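Local coordinates for putative ABC transporter amino acid-binding protein (Sinorhizobium meliloti, PDB 2Q89) that probably serves as the extracellular solute-binding component of an ABC transporter and holds hydroxyectoine in the cleft between its two lobes, at residues A20-F25 with V174-D179. Numbering follows the deposited sequence.
Sequences ANEPPF and VLSIND. With 6CS ((4S,5S)-5-hydroxy-2-methyl-1,4,5,6-tetrahydropyrimidine-4-carboxylic acid), chain F.
E22 reaches S176 and the bound hydroxyectoine through one carboxylate. Its CB meets neither the helix nor the ligand; contact starts at CG. CG lies anti to the backbone N (chi1 180°), and the extended chain carries the carboxylate past S176 to the ligand. E22 CG packs 3.5 Å from S176 OG. CD has S176 OG and ligand NAG as its nearest neighbours. OE2 accepts a hydrogen bond of 2.5 Å from S176 OG, on its anti lone pair, and a second from ligand NAG at 2.8 Å. OE1 takes a weak bond from the same NAG and is hydrogen-bonded to Y61 OH. The buried carboxylate is thus fixed in rotation by protein and ligand, and its negative charge probably favours a protonated, cationic ligand ring. With an alanine here, ligand NAG would probably lose both acceptor oxygens and S176 OG would be free to turn.

The F25 ring adds an apolar surface. Ligand CAA sits over the centre of one face, 3.5 Å from F25 CG, while S176 OG comes to the ring edge near CD1. F240 meets this ring edge-to-face.

Farther from the ligand, P23 O receives a CA-H...O contact from S176 CA, and a water bridges P23 O to S176 O. P24 follows a cis peptide bond, and its CG touches L175 CB at 3.7 Å, the two side chains crossing at about a right angle. D179 OD1 lies 3.3 Å from P23 CB but forms its salt bridge with K183.

Loop and helix come from opposite lobes. They meet beside the ligand, as in the closed, ligand-bound form of two-lobed periplasmic binding proteins, here of solute-binding family 3.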
ATOM      1  N   ALA A  20      -3.565  -4.004  -5.599  1.00 33.25           N
ATOM      2  CA  ALA A  20      -2.382  -4.371  -6.388  1.00 33.09           C
ATOM      3  C   ALA A  20      -1.937  -5.837  -6.233  1.00 33.02           C
ATOM      4  O   ALA A  20      -1.045  -6.295  -6.967  1.00 33.43           O
ATOM      5  CB  ALA A  20      -1.225  -3.443  -6.063  1.00 33.18           C
ATOM      6  N   ASN A  21      -2.551  -6.560  -5.297  1.00 32.30           N
ATOM      7  CA  ASN A  21      -2.130  -7.930  -4.917  1.00 31.86           C
ATOM      8  C   ASN A  21      -0.723  -7.992  -4.311  1.00 31.41           C
ATOM      9  O   ASN A  21       0.207  -8.529  -4.919  1.00 31.67           O
ATOM     10  CB  ASN A  21      -2.280  -8.938  -6.074  1.00 31.71           C
ATOM     11  CG  ASN A  21      -2.110 -10.396  -5.620  1.00 32.20           C
ATOM     12  OD1 ASN A  21      -2.214 -10.713  -4.435  1.00 32.63           O
ATOM     13  ND2 ASN A  21      -1.850 -11.284  -6.572  1.00 32.59           N
ATOM     14  N   GLU A  22      -0.587  -7.453  -3.101  1.00 30.86           N
ATOM     15  CA  GLU A  22       0.683  -7.440  -2.370  1.00 30.10           C
ATOM     16  C   GLU A  22       0.419  -7.787  -0.901  1.00 29.79           C
ATOM     17  O   GLU A  22       0.129  -6.900  -0.094  1.00 29.56           O
ATOM     18  CB  GLU A  22       1.340  -6.058  -2.490  1.00 30.37           C
ATOM     19  CG  GLU A  22       2.670  -5.903  -1.763  1.00 29.98           C
ATOM     20  CD  GLU A  22       3.130  -4.459  -1.693  1.00 30.16           C
ATOM     21  OE1 GLU A  22       3.175  -3.782  -2.749  1.00 30.57           O
ATOM     22  OE2 GLU A  22       3.457  -3.995  -0.580  1.00 29.15           O
ATOM     23  N   PRO A  23       0.492  -9.075  -0.550  1.00 29.48           N
ATOM     24  CA  PRO A  23       0.229  -9.501   0.825  1.00 29.38           C
ATOM     25  C   PRO A  23       1.278  -8.930   1.788  1.00 29.33           C
ATOM     26  O   PRO A  23       2.447  -8.842   1.418  1.00 29.60           O
ATOM     27  CB  PRO A  23       0.332 -11.033   0.753  1.00 29.17           C
ATOM     28  CG  PRO A  23       0.255 -11.376  -0.704  1.00 29.28           C
ATOM     29  CD  PRO A  23       0.840 -10.211  -1.429  1.00 29.42           C
ATOM     30  N   PRO A  24       0.890  -8.573   3.013  1.00 29.26           N
ATOM     31  CA  PRO A  24      -0.463  -8.771   3.529  1.00 29.36           C
ATOM     32  C   PRO A  24      -1.396  -7.555   3.412  1.00 29.51           C
ATOM     33  O   PRO A  24      -2.405  -7.497   4.115  1.00 29.51           O
ATOM     34  CB  PRO A  24      -0.201  -9.078   5.005  1.00 29.67           C
ATOM     35  CG  PRO A  24       1.036  -8.227   5.341  1.00 29.24           C
ATOM     36  CD  PRO A  24       1.778  -7.982   4.033  1.00 29.11           C
ATOM     37  N   PHE A  25      -1.060  -6.600   2.545  1.00 29.71           N
ATOM     38  CA  PHE A  25      -1.918  -5.447   2.290  1.00 29.95           C
ATOM     39  C   PHE A  25      -3.147  -5.880   1.490  1.00 30.53           C
ATOM     40  O   PHE A  25      -4.283  -5.609   1.887  1.00 30.50           O
ATOM     41  CB  PHE A  25      -1.149  -4.342   1.551  1.00 29.92           C
ATOM     42  CG  PHE A  25      -0.148  -3.616   2.412  1.00 29.79           C
ATOM     43  CD1 PHE A  25       1.141  -4.111   2.579  1.00 30.23           C
ATOM     44  CD2 PHE A  25      -0.500  -2.445   3.070  1.00 29.28           C
ATOM     45  CE1 PHE A  25       2.064  -3.445   3.383  1.00 30.15           C
ATOM     46  CE2 PHE A  25       0.415  -1.773   3.869  1.00 29.95           C
ATOM     47  CZ  PHE A  25       1.700  -2.275   4.025  1.00 29.83           C
ATOM     48  N   VAL A 174       7.927  -3.435   4.932  1.00 29.83           N
ATOM     49  CA  VAL A 174       8.471  -4.527   5.741  1.00 30.16           C
ATOM     50  C   VAL A 174       7.599  -5.788   5.748  1.00 30.25           C
ATOM     51  O   VAL A 174       8.104  -6.896   5.549  1.00 30.18           O
ATOM     52  CB  VAL A 174       8.744  -4.054   7.197  1.00 30.29           C
ATOM     53  CG1 VAL A 174       9.286  -5.187   8.051  1.00 30.35           C
ATOM     54  CG2 VAL A 174       9.713  -2.869   7.205  1.00 30.82           C
ATOM     55  N   LEU A 175       6.298  -5.615   5.968  1.00 30.28           N
ATOM     56  CA  LEU A 175       5.378  -6.753   6.043  1.00 30.28           C
ATOM     57  C   LEU A 175       5.251  -7.492   4.712  1.00 30.27           C
ATOM     58  O   LEU A 175       5.192  -8.725   4.690  1.00 30.07           O
ATOM     59  CB  LEU A 175       4.010  -6.316   6.578  1.00 29.99           C
ATOM     60  CG  LEU A 175       3.999  -5.900   8.056  1.00 30.00           C
ATOM     61  CD1 LEU A 175       2.726  -5.138   8.392  1.00 30.61           C
ATOM     62  CD2 LEU A 175       4.170  -7.103   8.988  1.00 29.11           C
ATOM     63  N   SER A 176       5.230  -6.733   3.616  1.00 30.36           N
ATOM     64  CA  SER A 176       5.197  -7.283   2.259  1.00 30.44           C
ATOM     65  C   SER A 176       6.467  -8.077   1.941  1.00 30.73           C
ATOM     66  O   SER A 176       6.385  -9.191   1.431  1.00 30.94           O
ATOM     67  CB  SER A 176       5.031  -6.165   1.226  1.00 30.37           C
ATOM     68  OG  SER A 176       3.910  -5.350   1.501  1.00 30.22           O
ATOM     69  N   ILE A 177       7.631  -7.496   2.234  1.00 30.85           N
ATOM     70  CA  ILE A 177       8.916  -8.167   2.005  1.00 31.45           C
ATOM     71  C   ILE A 177       9.027  -9.440   2.851  1.00 31.82           C
ATOM     72  O   ILE A 177       9.406 -10.496   2.345  1.00 31.64           O
ATOM     73  CB  ILE A 177      10.119  -7.205   2.281  1.00 31.32           C
ATOM     74  CG1 ILE A 177      10.153  -6.046   1.273  1.00 30.96           C
ATOM     75  CG2 ILE A 177      11.449  -7.962   2.265  1.00 31.45           C
ATOM     76  CD1 ILE A 177      10.569  -6.438  -0.150  1.00 31.58           C
ATOM     77  N   ASN A 178       8.676  -9.325   4.130  1.00 32.42           N
ATOM     78  CA  ASN A 178       8.704 -10.451   5.055  1.00 33.18           C
ATOM     79  C   ASN A 178       7.856 -11.616   4.576  1.00 33.73           C
ATOM     80  O   ASN A 178       8.300 -12.765   4.601  1.00 33.64           O
ATOM     81  CB  ASN A 178       8.258 -10.011   6.451  1.00 33.19           C
ATOM     82  CG  ASN A 178       9.380  -9.366   7.249  1.00 33.17           C
ATOM     83  OD1 ASN A 178      10.560  -9.516   6.921  1.00 34.02           O
ATOM     84  ND2 ASN A 178       9.015  -8.653   8.312  1.00 32.76           N
ATOM     85  N   ASP A 179       6.643 -11.305   4.123  1.00 34.44           N
ATOM     86  CA  ASP A 179       5.725 -12.316   3.621  1.00 35.27           C
ATOM     87  C   ASP A 179       6.265 -12.993   2.365  1.00 35.73           C
ATOM     88  O   ASP A 179       6.200 -14.216   2.231  1.00 35.78           O
ATOM     89  CB  ASP A 179       4.367 -11.695   3.318  1.00 35.30           C
ATOM     90  CG  ASP A 179       3.280 -12.724   3.254  1.00 35.99           C
ATOM     91  OD1 ASP A 179       2.661 -12.872   2.181  1.00 37.80           O
ATOM     92  OD2 ASP A 179       2.998 -13.456   4.225  1.00 36.66           O
TER
HETATM   93  O   6CS F 501       3.086   3.510  -2.975  1.00 29.94           O
HETATM   94  C   6CS F 501       2.584   2.944  -1.985  1.00 29.72           C
HETATM   95  OXT 6CS F 501       1.620   3.389  -1.321  1.00 29.79           O
HETATM   96  CA  6CS F 501       3.213   1.598  -1.529  1.00 29.46           C
HETATM   97  N   6CS F 501       2.262   0.840  -0.686  1.00 29.00           N
HETATM   98  CAI 6CS F 501       2.299  -0.565  -0.622  1.00 29.05           C
HETATM   99  CAA 6CS F 501       1.309  -1.305   0.259  1.00 28.90           C
HETATM  100  NAG 6CS F 501       3.223  -1.309  -1.369  1.00 28.78           N
HETATM  101  CG2 6CS F 501       4.207  -0.637  -2.236  1.00 29.51           C
HETATM  102  CB  6CS F 501       3.707   0.731  -2.714  1.00 29.43           C
HETATM  103  OG1 6CS F 501       4.823   1.355  -3.334  1.00 30.17           O
HETATM  104  O   HOH W   1       4.472  -9.564  -0.185  1.00 26.05           O